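CurF (PDB 2Q35) is the ECH2 domain of a polyketide assembly-line protein, a crotonase-fold lyase that probably decarboxylates an acyl intermediate during beta-branching of the chain. Local coordinates at residues 95-100 with 104-109. The protein carries 1 engineered substitution. Sequence-based numbering, arbitrary orientation.
Sequences AAMQGH and GGLLLG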
loop_
_atom_site.group_PDB
_atom_site.type_symbol
_atom_site.label_atom_id
_atom_site.label_comp_id
_atom_site.label_asym_id
_atom_site.label_seq_id
_atom_site.Cartn_x
_atom_site.Cartn_y
_atom_site.Cartn_z
ATOM N N ALA A 95 -13.903 -5.350 -13.624
ATOM C CA ALA A 95 -13.595 -4.740 -14.920
ATOM C C ALA A 95 -12.652 -5.704 -15.615
ATOM O O ALA A 95 -11.502 -5.837 -15.199
ATOM C CB ALA A 95 -12.905 -3.422 -14.749
ATOM N N ALA A 96 -13.153 -6.330 -16.656
ATOM C CA ALA A 96 -12.332 -7.286 -17.437
ATOM C C ALA A 96 -11.731 -6.512 -18.603
ATOM O O ALA A 96 -12.344 -6.357 -19.665
ATOM C CB ALA A 96 -13.183 -8.471 -17.926
ATOM N N MET A 97 -10.561 -5.935 -18.366
ATOM C CA MET A 97 -9.960 -5.049 -19.341
ATOM C C MET A 97 -9.132 -5.924 -20.305
ATOM O O MET A 97 -7.911 -6.010 -20.191
ATOM C CB MET A 97 -9.134 -3.972 -18.658
ATOM C CG MET A 97 -9.949 -3.141 -17.677
ATOM S SD MET A 97 -9.143 -1.579 -17.204
ATOM C CE MET A 97 -7.500 -2.158 -16.760
ATOM N N GLN A 98 -9.843 -6.541 -21.240
ATOM C CA GLN A 98 -9.215 -7.490 -22.196
ATOM C C GLN A 98 -8.429 -6.770 -23.288
ATOM O O GLN A 98 -7.675 -7.403 -24.054
ATOM C CB GLN A 98 -10.286 -8.425 -22.792
ATOM C CG GLN A 98 -10.982 -7.979 -24.105
ATOM C CD GLN A 98 -11.566 -6.568 -24.089
ATOM O OE1 GLN A 98 -12.032 -6.058 -23.049
ATOM N NE2 GLN A 98 -11.527 -5.916 -25.246
ATOM N N GLY A 99 -8.686 -5.475 -23.410
ATOM C CA GLY A 99 -8.050 -4.582 -24.373
ATOM C C GLY A 99 -7.434 -3.341 -23.748
ATOM O O GLY A 99 -7.280 -3.249 -22.525
ATOM N N HIS A 100 -7.050 -2.394 -24.597
ATOM C CA HIS A 100 -6.316 -1.235 -24.140
ATOM C C HIS A 100 -7.266 -0.378 -23.304
ATOM O O HIS A 100 -8.485 -0.394 -23.518
ATOM C CB HIS A 100 -5.890 -0.381 -25.322
ATOM C CG HIS A 100 -5.147 -1.130 -26.385
ATOM N ND1 HIS A 100 -3.968 -1.798 -26.139
ATOM C CD2 HIS A 100 -5.387 -1.260 -27.709
ATOM C CE1 HIS A 100 -3.525 -2.334 -27.265
ATOM N NE2 HIS A 100 -4.375 -2.035 -28.231
ATOM N N GLY A 104 -9.329 8.457 -19.240
ATOM C CA GLY A 104 -10.591 8.163 -18.563
ATOM C C GLY A 104 -10.997 6.703 -18.692
ATOM O O GLY A 104 -11.706 6.159 -17.825
ATOM N N GLY A 105 -10.565 6.054 -19.781
ATOM C CA GLY A 105 -10.897 4.641 -19.992
ATOM C C GLY A 105 -10.191 3.721 -19.002
ATOM O O GLY A 105 -10.730 2.683 -18.610
ATOM N N LEU A 106 -8.977 4.085 -18.601
ATOM C CA LEU A 106 -8.288 3.316 -17.561
ATOM C C LEU A 106 -9.007 3.581 -16.234
ATOM O O LEU A 106 -9.236 2.659 -15.462
ATOM C CB LEU A 106 -6.798 3.687 -17.462
ATOM C CG LEU A 106 -6.018 3.071 -16.306
ATOM C CD1 LEU A 106 -6.052 1.541 -16.401
ATOM C CD2 LEU A 106 -4.553 3.601 -16.238
ATOM N N LEU A 107 -9.350 4.841 -15.968
ATOM C CA LEU A 107 -10.066 5.142 -14.714
ATOM C C LEU A 107 -11.399 4.438 -14.619
ATOM O O LEU A 107 -11.761 3.953 -13.552
ATOM C CB LEU A 107 -10.237 6.652 -14.510
ATOM C CG LEU A 107 -9.021 7.328 -13.847
ATOM C CD1 LEU A 107 -8.910 6.864 -12.381
ATOM C CD2 LEU A 107 -7.698 7.096 -14.587
ATOM N N LEU A 108 -12.117 4.345 -15.745
ATOM C CA LEU A 108 -13.389 3.639 -15.794
ATOM C C LEU A 108 -13.252 2.241 -15.234
ATOM O O LEU A 108 -14.064 1.788 -14.421
ATOM C CB LEU A 108 -13.876 3.538 -17.234
ATOM C CG LEU A 108 -15.281 2.923 -17.371
ATOM C CD1 LEU A 108 -16.351 3.898 -16.861
ATOM C CD2 LEU A 108 -15.583 2.547 -18.810
ATOM N N GLY A 109 -12.213 1.517 -15.678
ATOM C CA GLY A 109 -12.009 0.205 -15.096
ATOM C C GLY A 109 -11.598 0.245 -13.642
ATOM O O GLY A 109 -12.022 -0.602 -12.845
#
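The one flat group here is the carbonyl end of Gly109, which Ala95 meets, while Met97 lies over the CA beside it; no ring takes part. The Ala95 methyl comes alongside that group, with CB 3.5 Å from Gly109 O and 3.8 Å from Gly109 CA. Met97 reaches the same residue from above the plane of its CA, C and O, setting SD 4.0 Å from Gly109 CA. Gly109 has no side chain, which leaves its backbone open to both neighbours.

Met97 extends from the strand with CG anti to its carbonyl carbon, and the bend at chi3 (-50°) swings CE onto Leu106, 4.0 Å from CD1. The two side chains meet at an oblique angle. Van der Waals packing accounts for the contact: methyl against carbonyl oxygen, sulfur over CA and methyl on methyl, all four residues buried near the chain's centre.

Segments 95-97 and 104-109 run roughly antiparallel, at 139°, with their axes 9.5 Å apart. The chain passes through the short strand 100-102 before helix 104-110 begins. In crotonase relatives the start of the corresponding helix contributes to the oxyanion hole; the same is likely here. Strand 93-97 lies between parallel strands 50-54 and 114-118, and Val115 and Phe117 of the latter also touch Met97. Ala96 faces helix 178-192, while on the far side of helix 104-110 Leu107 packs on helix 138-146.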